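Local atomic coordinates of hydrolase (Thermococcus thioreducens, PDB entry 6IAH), a protein that is a magnesium-binding phosphatase of the haloacid dehalogenase superfamily, of broad substrate specificity and probably able to hydrolyse phosphoglycolate. Residues 194-200 with 217-222; 125-130 with 159-164; 132-138 with 164-168; 18-22 with 44-48. All coordinates share one frame; numbering follows the deposited sequence.

Contact 1: 194-200 with 217-222. With MG (magnesium ion), chain B.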
# COMPACT_ATOMS: atom_id res chain seq x y z
N GLY A 194 -9.71 18.06 12.39
CA GLY A 194 -10.20 16.89 11.70
C GLY A 194 -9.76 15.61 12.32
O GLY A 194 -9.20 15.57 13.44
N VAL A 195 -10.01 14.55 11.55
CA VAL A 195 -9.64 13.20 11.93
C VAL A 195 -9.01 12.46 10.72
O VAL A 195 -9.43 12.69 9.57
CB VAL A 195 -10.86 12.44 12.48
CG1 VAL A 195 -12.01 12.38 11.49
CG2 VAL A 195 -10.48 11.03 12.98
N TYR A 196 -8.04 11.57 11.02
CA TYR A 196 -7.45 10.68 10.05
C TYR A 196 -7.92 9.29 10.39
O TYR A 196 -7.79 8.90 11.53
CB TYR A 196 -5.93 10.72 10.06
CG TYR A 196 -5.30 10.00 8.88
CD1 TYR A 196 -5.32 10.55 7.60
CD2 TYR A 196 -4.72 8.73 9.02
CE1 TYR A 196 -4.78 9.86 6.51
CE2 TYR A 196 -4.15 8.04 7.95
CZ TYR A 196 -4.20 8.59 6.69
OH TYR A 196 -3.67 7.89 5.62
N ILE A 197 -8.38 8.56 9.38
CA ILE A 197 -8.82 7.12 9.53
C ILE A 197 -7.78 6.21 8.89
O ILE A 197 -7.60 6.28 7.67
CB ILE A 197 -10.17 6.89 8.83
CG1 ILE A 197 -11.18 8.03 9.07
CG2 ILE A 197 -10.72 5.50 9.18
CD1 ILE A 197 -11.38 8.41 10.50
N GLY A 198 -7.10 5.38 9.72
CA GLY A 198 -6.03 4.48 9.29
C GLY A 198 -6.40 3.05 9.70
O GLY A 198 -7.38 2.86 10.38
N ASP A 199 -5.63 2.11 9.19
CA ASP A 199 -5.70 0.67 9.59
C ASP A 199 -4.40 0.17 10.26
O ASP A 199 -4.38 -0.90 10.76
CB ASP A 199 -6.09 -0.16 8.39
CG ASP A 199 -5.02 -0.21 7.31
OD1 ASP A 199 -4.54 0.85 6.79
OD2 ASP A 199 -4.64 -1.33 6.93
N THR A 200 -3.30 0.94 10.27
CA THR A 200 -2.04 0.41 10.78
C THR A 200 -1.42 1.31 11.82
O THR A 200 -1.79 2.46 11.93
CB THR A 200 -0.98 0.18 9.68
OG1 THR A 200 -0.58 1.44 9.10
CG2 THR A 200 -1.47 -0.79 8.68
N PHE A 217 -5.19 16.74 16.26
CA PHE A 217 -5.87 16.07 15.15
C PHE A 217 -6.19 14.69 15.70
O PHE A 217 -5.41 14.15 16.44
CB PHE A 217 -4.95 15.95 13.95
CG PHE A 217 -5.65 15.97 12.66
CD1 PHE A 217 -6.06 17.16 12.09
CD2 PHE A 217 -5.94 14.78 12.00
CE1 PHE A 217 -6.75 17.17 10.88
CE2 PHE A 217 -6.62 14.78 10.82
CZ PHE A 217 -7.02 15.96 10.24
N ASP A 218 -7.33 14.17 15.36
CA ASP A 218 -7.77 12.87 15.85
C ASP A 218 -7.34 11.76 14.94
O ASP A 218 -7.14 11.95 13.72
CB ASP A 218 -9.28 12.82 16.01
CG ASP A 218 -9.80 13.78 17.13
OD1 ASP A 218 -9.10 14.09 18.13
OD2 ASP A 218 -10.97 14.21 17.00
N PHE A 219 -7.27 10.55 15.51
CA PHE A 219 -6.92 9.41 14.76
C PHE A 219 -7.88 8.30 15.14
O PHE A 219 -8.17 8.14 16.32
CB PHE A 219 -5.48 8.94 15.07
CG PHE A 219 -5.16 7.58 14.49
CD1 PHE A 219 -5.05 7.41 13.08
CD2 PHE A 219 -5.06 6.44 15.32
CE1 PHE A 219 -4.80 6.16 12.54
CE2 PHE A 219 -4.81 5.19 14.77
CZ PHE A 219 -4.66 5.05 13.37
N VAL A 220 -8.38 7.58 14.14
CA VAL A 220 -9.24 6.40 14.34
C VAL A 220 -8.67 5.22 13.59
O VAL A 220 -8.37 5.31 12.37
CB VAL A 220 -10.69 6.74 13.91
CG1 VAL A 220 -11.60 5.52 13.82
CG2 VAL A 220 -11.28 7.76 14.87
N MET A 221 -8.59 4.08 14.26
CA MET A 221 -8.05 2.91 13.64
C MET A 221 -9.16 1.94 13.40
O MET A 221 -9.75 1.45 14.36
CB MET A 221 -6.98 2.27 14.49
CG MET A 221 -6.41 1.03 13.78
SD MET A 221 -5.12 0.15 14.62
CE MET A 221 -3.81 1.39 14.58
N VAL A 222 -9.42 1.64 12.13
CA VAL A 222 -10.46 0.68 11.78
C VAL A 222 -10.13 -0.67 12.36
O VAL A 222 -8.95 -1.02 12.41
CB VAL A 222 -10.78 0.63 10.29
CG1 VAL A 222 -11.28 1.99 9.84
CG2 VAL A 222 -9.57 0.16 9.46
MG MG B . -3.52 1.22 5.07
O HOH W 1 -10.35 16.72 15.72
O HOH W 2 -6.65 -1.87 11.58
O HOH W 3 -2.91 -0.68 5.06
O HOH W 4 -2.11 2.00 6.43
O HOH W 5 -2.35 1.65 3.50
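Val195 to Gly198 run beside Asp218 to Met221 as neighbouring parallel strands, their axes 25° apart. Five backbone hydrogen bonds stitch them together, from Asp218 N to Gly194 O at one end to Val222 N to Gly198 O at the other; between them Tyr196 gives its N-H to Asp218 O and accepts from Val220 N, and Gly198 N donates to Val220 O. Helix 201-213 completes the right-handed beta-alpha-beta crossover of this Rossmann-like HAD core.

Apolar contacts differ on the two faces. On that of Val195, Ile197 and Val220, covered by helix 229-239 where Phe232 packs, Val195 CG2 meets Val220 CG2 at 3.9 Å, while Ile197 lies alongside Val220 and sends CG2 to Val222 CG1 (3.6 Å). On the other, Phe219 CD1 approaches the edge of the Tyr196 ring. The Phe217 ring lies across the strand start, with Gly194 O 3.5 Å above its plane and over its centre; replacing the ring by the methyl of an alanine is likely to uncover the Gly194 peptide and leave a gap beside Tyr196 CB.

Polar groups gather at the strand ends. One water joins Asp199 O to Val222 O. Asp199 turns its CG between its own N and carbonyl carbon (chi1 68°), which carries OD1 to the magnesium ion at 2.0 Å, while OD2 takes a hydrogen bond from a metal-bound water. Asp6, by its carboxylate, and Asp8, by its backbone O, complete the protein ligands; the pairing probably steadies the strand end from which Asp199 reaches the metal.

Contact 2: 125-130 with 159-164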
# COMPACT_ATOMS: atom_id res chain seq x y z
N TRP A 125 -4.84 -5.66 -9.92
CA TRP A 125 -5.52 -4.58 -9.24
C TRP A 125 -7.08 -4.75 -9.23
O TRP A 125 -7.75 -4.27 -8.32
CB TRP A 125 -5.12 -3.20 -9.82
CG TRP A 125 -5.75 -2.91 -11.14
CD1 TRP A 125 -5.28 -3.28 -12.39
CD2 TRP A 125 -6.92 -2.09 -11.39
NE1 TRP A 125 -6.13 -2.82 -13.37
CE2 TRP A 125 -7.13 -2.08 -12.80
CE3 TRP A 125 -7.82 -1.43 -10.57
CZ2 TRP A 125 -8.20 -1.39 -13.39
CZ3 TRP A 125 -8.90 -0.77 -11.16
CH2 TRP A 125 -9.07 -0.75 -12.55
N LYS A 126 -7.62 -5.47 -10.21
CA LYS A 126 -9.05 -5.62 -10.33
C LYS A 126 -9.61 -6.65 -9.34
O LYS A 126 -10.82 -6.76 -9.23
CB LYS A 126 -9.43 -5.88 -11.81
CG LYS A 126 -8.86 -4.78 -12.73
CD LYS A 126 -9.27 -4.88 -14.20
CE LYS A 126 -9.43 -6.32 -14.70
NZ LYS A 126 -8.19 -7.16 -14.80
N LYS A 127 -8.76 -7.37 -8.60
CA LYS A 127 -9.23 -8.22 -7.49
C LYS A 127 -9.44 -7.42 -6.19
O LYS A 127 -9.95 -7.98 -5.24
CB LYS A 127 -8.27 -9.35 -7.23
CG LYS A 127 -8.19 -10.35 -8.39
CD LYS A 127 -7.53 -11.61 -7.86
CE LYS A 127 -7.07 -12.57 -8.95
NZ LYS A 127 -8.22 -12.91 -9.83
N GLU A 128 -9.03 -6.14 -6.15
CA GLU A 128 -9.26 -5.25 -5.00
C GLU A 128 -10.77 -4.90 -4.96
O GLU A 128 -11.45 -4.83 -6.04
CB GLU A 128 -8.39 -3.99 -5.13
CG GLU A 128 -6.90 -4.29 -5.11
CD GLU A 128 -5.98 -3.11 -5.34
OE1 GLU A 128 -6.53 -2.00 -5.38
OE2 GLU A 128 -4.72 -3.29 -5.47
N ARG A 129 -11.30 -4.70 -3.75
CA ARG A 129 -12.73 -4.52 -3.53
C ARG A 129 -12.96 -3.33 -2.65
O ARG A 129 -12.18 -3.08 -1.70
CB ARG A 129 -13.27 -5.75 -2.79
CG ARG A 129 -13.32 -6.96 -3.68
CD ARG A 129 -14.14 -8.12 -3.13
NE ARG A 129 -14.25 -8.23 -1.66
CZ ARG A 129 -14.56 -9.37 -1.00
NH1 ARG A 129 -14.78 -10.52 -1.66
NH2 ARG A 129 -14.64 -9.38 0.33
N PRO A 130 -14.04 -2.59 -2.90
CA PRO A 130 -14.33 -1.44 -2.04
C PRO A 130 -14.75 -1.90 -0.64
O PRO A 130 -15.43 -2.95 -0.50
CB PRO A 130 -15.45 -0.72 -2.79
CG PRO A 130 -16.13 -1.79 -3.55
CD PRO A 130 -15.04 -2.70 -3.98
N LEU A 159 -7.01 4.60 -10.10
CA LEU A 159 -7.55 3.21 -9.98
C LEU A 159 -8.43 3.02 -8.72
O LEU A 159 -9.50 2.40 -8.78
CB LEU A 159 -6.44 2.14 -9.97
CG LEU A 159 -5.48 2.11 -11.18
CD1 LEU A 159 -4.41 1.05 -10.97
CD2 LEU A 159 -6.26 1.89 -12.46
N ALA A 160 -7.95 3.53 -7.58
CA ALA A 160 -8.73 3.48 -6.36
C ALA A 160 -10.10 4.18 -6.50
O ALA A 160 -11.09 3.64 -6.06
CB ALA A 160 -7.96 4.10 -5.23
N GLU A 161 -10.10 5.38 -7.10
CA GLU A 161 -11.34 6.04 -7.42
C GLU A 161 -12.31 5.23 -8.30
O GLU A 161 -13.52 5.31 -8.12
CB GLU A 161 -11.08 7.37 -8.08
CG GLU A 161 -10.43 8.31 -7.12
CD GLU A 161 -9.95 9.58 -7.77
OE1 GLU A 161 -9.65 9.57 -8.98
OE2 GLU A 161 -9.92 10.59 -7.07
N ARG A 162 -11.79 4.40 -9.21
CA ARG A 162 -12.62 3.46 -9.96
C ARG A 162 -13.20 2.39 -9.08
O ARG A 162 -14.39 2.06 -9.18
CB ARG A 162 -11.82 2.81 -11.08
CG ARG A 162 -11.36 3.82 -12.14
CD ARG A 162 -10.71 3.00 -13.25
NE ARG A 162 -9.70 3.73 -13.98
CZ ARG A 162 -8.87 3.13 -14.83
NH1 ARG A 162 -8.99 1.85 -15.14
NH2 ARG A 162 -7.97 3.82 -15.42
N ILE A 163 -12.38 1.86 -8.20
CA ILE A 163 -12.82 0.75 -7.33
C ILE A 163 -13.92 1.23 -6.37
O ILE A 163 -14.87 0.53 -6.14
CB ILE A 163 -11.62 0.16 -6.55
CG1 ILE A 163 -10.67 -0.57 -7.51
CG2 ILE A 163 -12.05 -0.84 -5.45
CD1 ILE A 163 -9.28 -0.71 -7.03
N ILE A 164 -13.71 2.43 -5.80
CA ILE A 164 -14.59 3.03 -4.81
C ILE A 164 -15.86 3.58 -5.45
O ILE A 164 -16.94 3.41 -4.91
CB ILE A 164 -13.85 4.16 -4.04
CG1 ILE A 164 -12.74 3.55 -3.19
CG2 ILE A 164 -14.80 4.97 -3.16
CD1 ILE A 164 -11.65 4.50 -2.78
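Leu159 lies over one face of the Trp125 indole, the two side chains crossing at about a right angle. Its CD2 stands 3.8 Å from the centroid of the six-membered ring and 7° off the ring normal, a nearly vertical CH-pi contact, while CD1 covers the junction of the two rings near CD2 of the indole. Trp125 CG sits between the backbone N and the carbonyl carbon (chi1 75°), a rotamer that swings the indole across to the helix. Ile163 slides past in the other direction and brings CD1 to the ring edge, in plane, 3.9 Å from CE3. The guanidinium of Arg162 stands almost perpendicular to the indole, at 83°, with NH1 3.7 Å from Trp125 CH2, and is itself held by Glu158 and Glu113. A serine in place of Trp125 would probably leave a gap beside Leu159 and Ile163 and remove the surface against which Arg162 rests.

Ile163 also packs on the chain beyond Trp125, at Glu128 and at Pro130 of strand 129-130. Its CD1 touches Glu128 OE1 at 3.5 Å, and its CG2 meets Pro130 CD at 3.8 Å, with Pro130 CB against Ile163 O. The carboxylate of Glu128 is buried, but Arg152 pairs with OE1, and the hydroxyls of Tyr109 and Ser17 bond to OE2.

No hydrogen bond crosses between 125-130 and 159-164. Strand 129-130 pairs antiparallel with strand 12-13, consistent with the two connections between helical cap and core. Apolar surface joins it to helix 154-164, while Glu128, close to the magnesium-binding Asp8, draws its polar partners from other parts of the chain.

Contact 3: 132-138 with 164-168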
# COMPACT_ATOMS: atom_id res chain seq x y z
N VAL A 132 -15.46 0.97 1.56
CA VAL A 132 -16.36 2.09 1.76
C VAL A 132 -17.57 2.01 0.78
O VAL A 132 -17.44 1.43 -0.30
CB VAL A 132 -15.58 3.42 1.67
CG1 VAL A 132 -15.12 3.68 0.24
CG2 VAL A 132 -16.39 4.55 2.23
N ARG A 133 -18.74 2.50 1.22
CA ARG A 133 -19.92 2.61 0.38
C ARG A 133 -19.87 4.02 -0.12
O ARG A 133 -19.79 4.94 0.68
CB ARG A 133 -21.20 2.37 1.18
CG ARG A 133 -21.20 0.94 1.73
CD ARG A 133 -22.61 0.53 2.14
NE ARG A 133 -23.26 1.49 3.03
CZ ARG A 133 -23.28 1.45 4.37
NH1 ARG A 133 -22.66 0.51 5.09
NH2 ARG A 133 -23.94 2.42 5.01
N ARG A 134 -19.94 4.17 -1.45
CA ARG A 134 -19.86 5.48 -2.10
C ARG A 134 -20.96 6.45 -1.61
O ARG A 134 -20.77 7.68 -1.56
CB ARG A 134 -19.88 5.32 -3.65
CG ARG A 134 -20.75 4.19 -4.20
CD ARG A 134 -20.63 3.97 -5.73
NE ARG A 134 -21.91 3.52 -6.28
CZ ARG A 134 -22.24 2.27 -6.60
NH1 ARG A 134 -21.37 1.26 -6.50
NH2 ARG A 134 -23.47 2.02 -7.03
N GLY A 135 -22.12 5.89 -1.26
CA GLY A 135 -23.26 6.70 -0.75
C GLY A 135 -22.90 7.44 0.51
O GLY A 135 -23.26 8.62 0.68
N LEU A 136 -22.10 6.81 1.37
CA LEU A 136 -21.58 7.52 2.55
C LEU A 136 -20.62 8.66 2.24
O LEU A 136 -20.67 9.70 2.93
CB LEU A 136 -21.00 6.59 3.59
CG LEU A 136 -22.02 5.61 4.18
CD1 LEU A 136 -21.37 4.53 5.03
CD2 LEU A 136 -23.10 6.36 4.99
N LEU A 137 -19.75 8.48 1.25
CA LEU A 137 -18.80 9.54 0.91
C LEU A 137 -19.57 10.72 0.34
O LEU A 137 -19.23 11.88 0.56
CB LEU A 137 -17.72 9.03 -0.07
CG LEU A 137 -16.76 7.98 0.48
CD1 LEU A 137 -16.00 7.29 -0.61
CD2 LEU A 137 -15.82 8.56 1.52
N GLU A 138 -20.56 10.39 -0.48
CA GLU A 138 -21.44 11.38 -1.06
C GLU A 138 -22.17 12.10 0.05
O GLU A 138 -22.14 13.34 0.13
CB GLU A 138 -22.42 10.75 -2.04
CG GLU A 138 -21.77 10.25 -3.34
CD GLU A 138 -22.60 9.14 -4.07
OE1 GLU A 138 -23.82 8.91 -3.76
OE2 GLU A 138 -22.02 8.45 -4.96
N ILE A 164 -13.71 2.43 -5.80
CA ILE A 164 -14.59 3.03 -4.81
C ILE A 164 -15.86 3.58 -5.45
O ILE A 164 -16.94 3.41 -4.91
CB ILE A 164 -13.85 4.16 -4.04
CG1 ILE A 164 -12.74 3.55 -3.19
CG2 ILE A 164 -14.80 4.97 -3.16
CD1 ILE A 164 -11.65 4.50 -2.78
N GLY A 165 -15.73 4.21 -6.61
CA GLY A 165 -16.81 4.90 -7.25
C GLY A 165 -16.99 6.28 -6.67
O GLY A 165 -18.13 6.77 -6.54
N PHE A 166 -15.88 6.92 -6.34
CA PHE A 166 -15.90 8.28 -5.81
C PHE A 166 -14.58 8.93 -6.08
O PHE A 166 -13.53 8.29 -5.97
CB PHE A 166 -16.21 8.27 -4.30
CG PHE A 166 -16.38 9.65 -3.69
CD1 PHE A 166 -17.63 10.26 -3.65
CD2 PHE A 166 -15.32 10.29 -3.09
CE1 PHE A 166 -17.78 11.51 -3.08
CE2 PHE A 166 -15.47 11.55 -2.50
CZ PHE A 166 -16.70 12.15 -2.49
N LYS A 167 -14.62 10.20 -6.45
CA LYS A 167 -13.42 10.95 -6.81
C LYS A 167 -12.96 11.82 -5.61
O LYS A 167 -13.79 12.47 -4.98
CB LYS A 167 -13.76 11.83 -8.04
CG LYS A 167 -12.57 12.22 -8.91
CD LYS A 167 -12.91 12.06 -10.40
N PHE A 168 -11.68 11.84 -5.28
CA PHE A 168 -11.19 12.70 -4.19
C PHE A 168 -10.42 13.87 -4.77
O PHE A 168 -9.29 13.70 -5.24
CB PHE A 168 -10.29 11.92 -3.24
CG PHE A 168 -11.02 10.92 -2.40
CD1 PHE A 168 -11.59 11.29 -1.19
CD2 PHE A 168 -11.20 9.64 -2.85
CE1 PHE A 168 -12.26 10.37 -0.41
CE2 PHE A 168 -11.87 8.73 -2.08
CZ PHE A 168 -12.39 9.08 -0.84
O HOH W 6 -18.09 2.13 -2.92
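Leu137 presses on the Phe166 ring from directly above: its CB lies 3.7 Å from the ring centroid, only 8° off the normal, in a CH-pi contact. The ring reaches that position because Phe166 CG is anti to the backbone N (chi1 -175°). From the same leucine CD1 extends to Ile164 CG2 at 3.7 Å and to Phe168 CZ at 4.0 Å, so one side chain bridges three residues of 164-168. Val132 CG1 closes the group from the other flank, also touching Ile164 CG2. Phe166 CD2 in turn sits over the centre of one face of the Phe168 ring, and strand 145-149 receives both phenylalanines through Leu146 and Val148.

These segments belong to the alpha/beta core of the HAD fold. Helix 134-141 leads into strand 145-149, and the turn after helix 154-164 leads toward edge strand 171-172. Gly165 makes that turn with positive phi (82°); a CB there would strike the preceding carbonyl oxygen, which by itself calls for glycine.

Toward solvent the contact thins. The aliphatic part of Arg134 skirts the helix end, with CB 3.7 Å from both Ile164 O and Gly165 O, and no direct hydrogen bond spans the segments. A water serves instead, donating to Val132 O and, at 2.6 Å, to Ile164 O. Exposed Glu138 merely slides past the Phe166 ring, its CG 4.2 Å from CD1.

Contact 4: 18-22 with 44-48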
# COMPACT_ATOMS: atom_id res chain seq x y z
N TYR A 18 -1.40 -7.02 -4.08
CA TYR A 18 0.04 -6.80 -4.10
C TYR A 18 0.83 -8.04 -3.73
O TYR A 18 1.89 -8.29 -4.30
CB TYR A 18 0.44 -5.71 -3.14
CG TYR A 18 -0.29 -4.37 -3.28
CD1 TYR A 18 -0.11 -3.54 -4.36
CD2 TYR A 18 -1.02 -3.88 -2.20
CE1 TYR A 18 -0.72 -2.28 -4.42
CE2 TYR A 18 -1.63 -2.64 -2.24
CZ TYR A 18 -1.48 -1.83 -3.33
OH TYR A 18 -2.08 -0.58 -3.24
N ASP A 19 0.34 -8.78 -2.75
CA ASP A 19 1.01 -10.00 -2.35
C ASP A 19 1.06 -11.01 -3.49
O ASP A 19 2.07 -11.64 -3.68
CB ASP A 19 0.32 -10.64 -1.15
CG ASP A 19 0.54 -9.89 0.16
OD1 ASP A 19 1.25 -8.86 0.22
OD2 ASP A 19 0.01 -10.37 1.17
N GLU A 20 -0.03 -11.19 -4.23
CA GLU A 20 -0.04 -12.13 -5.36
C GLU A 20 0.79 -11.58 -6.53
O GLU A 20 1.39 -12.34 -7.25
CB GLU A 20 -1.48 -12.45 -5.79
CG GLU A 20 -1.62 -13.49 -6.91
CD GLU A 20 -1.50 -14.93 -6.44
OE1 GLU A 20 -1.36 -15.17 -5.23
OE2 GLU A 20 -1.51 -15.82 -7.31
N ALA A 21 0.85 -10.26 -6.71
CA ALA A 21 1.72 -9.74 -7.73
C ALA A 21 3.21 -9.99 -7.42
O ALA A 21 3.99 -10.30 -8.33
CB ALA A 21 1.45 -8.23 -7.91
N THR A 22 3.57 -9.92 -6.13
CA THR A 22 4.91 -10.20 -5.68
C THR A 22 5.22 -11.69 -5.94
O THR A 22 6.24 -12.07 -6.54
CB THR A 22 5.07 -9.79 -4.21
OG1 THR A 22 4.84 -8.35 -4.09
CG2 THR A 22 6.47 -10.12 -3.66
N VAL A 44 6.37 -13.47 1.65
CA VAL A 44 6.08 -12.14 1.13
C VAL A 44 5.72 -11.17 2.27
O VAL A 44 6.21 -10.04 2.37
CB VAL A 44 4.91 -12.17 0.11
CG1 VAL A 44 4.59 -10.74 -0.38
CG2 VAL A 44 5.23 -13.04 -1.11
N ARG A 45 4.76 -11.60 3.08
CA ARG A 45 4.29 -10.82 4.22
C ARG A 45 5.37 -10.51 5.20
O ARG A 45 5.54 -9.36 5.61
CB ARG A 45 3.13 -11.58 4.93
CG ARG A 45 1.88 -11.61 4.08
CD ARG A 45 0.69 -12.14 4.84
NE ARG A 45 0.95 -13.44 5.48
CZ ARG A 45 0.48 -14.64 5.09
NH1 ARG A 45 -0.32 -14.80 4.04
NH2 ARG A 45 0.80 -15.71 5.78
N GLU A 46 6.08 -11.53 5.64
CA GLU A 46 7.08 -11.37 6.68
C GLU A 46 8.27 -10.54 6.23
O GLU A 46 8.78 -9.76 7.00
CB GLU A 46 7.56 -12.75 7.12
CG GLU A 46 8.61 -12.80 8.21
CD GLU A 46 8.19 -12.09 9.50
OE1 GLU A 46 6.99 -11.83 9.74
OE2 GLU A 46 9.12 -11.77 10.25
N LEU A 47 8.68 -10.71 4.98
CA LEU A 47 9.85 -10.03 4.47
C LEU A 47 9.53 -8.54 4.33
O LEU A 47 10.34 -7.70 4.70
CB LEU A 47 10.28 -10.67 3.14
CG LEU A 47 11.55 -10.12 2.49
CD1 LEU A 47 12.69 -10.22 3.48
CD2 LEU A 47 11.92 -10.85 1.21
N ARG A 48 8.33 -8.22 3.86
CA ARG A 48 7.89 -6.85 3.74
C ARG A 48 7.72 -6.21 5.14
O ARG A 48 8.14 -5.09 5.35
CB ARG A 48 6.58 -6.74 2.95
CG ARG A 48 6.31 -5.33 2.48
CD ARG A 48 4.86 -5.11 2.04
NE ARG A 48 4.57 -5.71 0.76
CZ ARG A 48 3.76 -6.77 0.56
NH1 ARG A 48 3.21 -7.38 1.56
NH2 ARG A 48 3.50 -7.21 -0.67
O HOH W 7 -0.87 -12.79 1.75
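Segments 18-22 and 44-48, of helices 17-32 and 41-50, pass at a steep angle, 100° between their directions, with axes 10.9 Å apart and the nearest backbone approach between Asp19 and Val44. The distance is spanned chiefly by one salt bridge. Arg48 turns the NH1 and NH2 end of its guanidinium to Asp19 and grips a single oxygen with both nitrogens: NH1 to OD1 is 2.8 Å and NH2 to OD1 is 2.9 Å. The carboxylate and guanidinium are nearly coplanar, 8° apart. NH2 meets OD1 nearly along its C-O axis, whereas NH1 comes in on the syn side; sharing one acceptor leaves both bonds well short of straight. Arg48 CG is anti to the backbone N and the chain bends at chi3 (-74°), which turns the guanidinium back toward Asp19 and leaves NE to pair with Asp56.

Both helices are consistent with the helical cap that many HAD phosphatases insert after the first core strand, and helix 17-32 begins at the core itself: Tyr18 OH bonds to the magnesium ligand Asp8, while Tyr18 CB lies near Arg48 NH2.

The other oxygen of Asp19 looks to Arg45. OD2 touches the aliphatic CG at 3.7 Å, and a water donating to OD2 accepts from Arg45 NH1 in the guanidinium plane. Beside the salt bridge lies a small apolar patch, Thr22 CG2 against Val44 CG1 at 3.8 Å. The hydroxyl of Thr22 turns back to its own helix, where OG1 and the backbone N reach Tyr18 O from opposite faces of its plane.

Overall arrangement
Along the chain, contact 4 closes first, contacts 2 and 3 interleave, and contact 1 comes last. Contacts 2 and 3 are neighbours, with centres 12 Å apart: they share Ile164 at the end of helix 154-164, and Glu161 probably bonds to Phe168 N between them. Contact 1 lies at the far edge of the five-stranded parallel sheet, its centre about 18 Å from that of contact 3, whose loop leads to the opposite edge strand. Contact 4 belongs to the helical cap, about 25 Å from contact 1 between centres. Contact 2 touches it through Glu128 and Tyr18, where cap and core meet near the magnesium site to which contact 1 contributes Asp199.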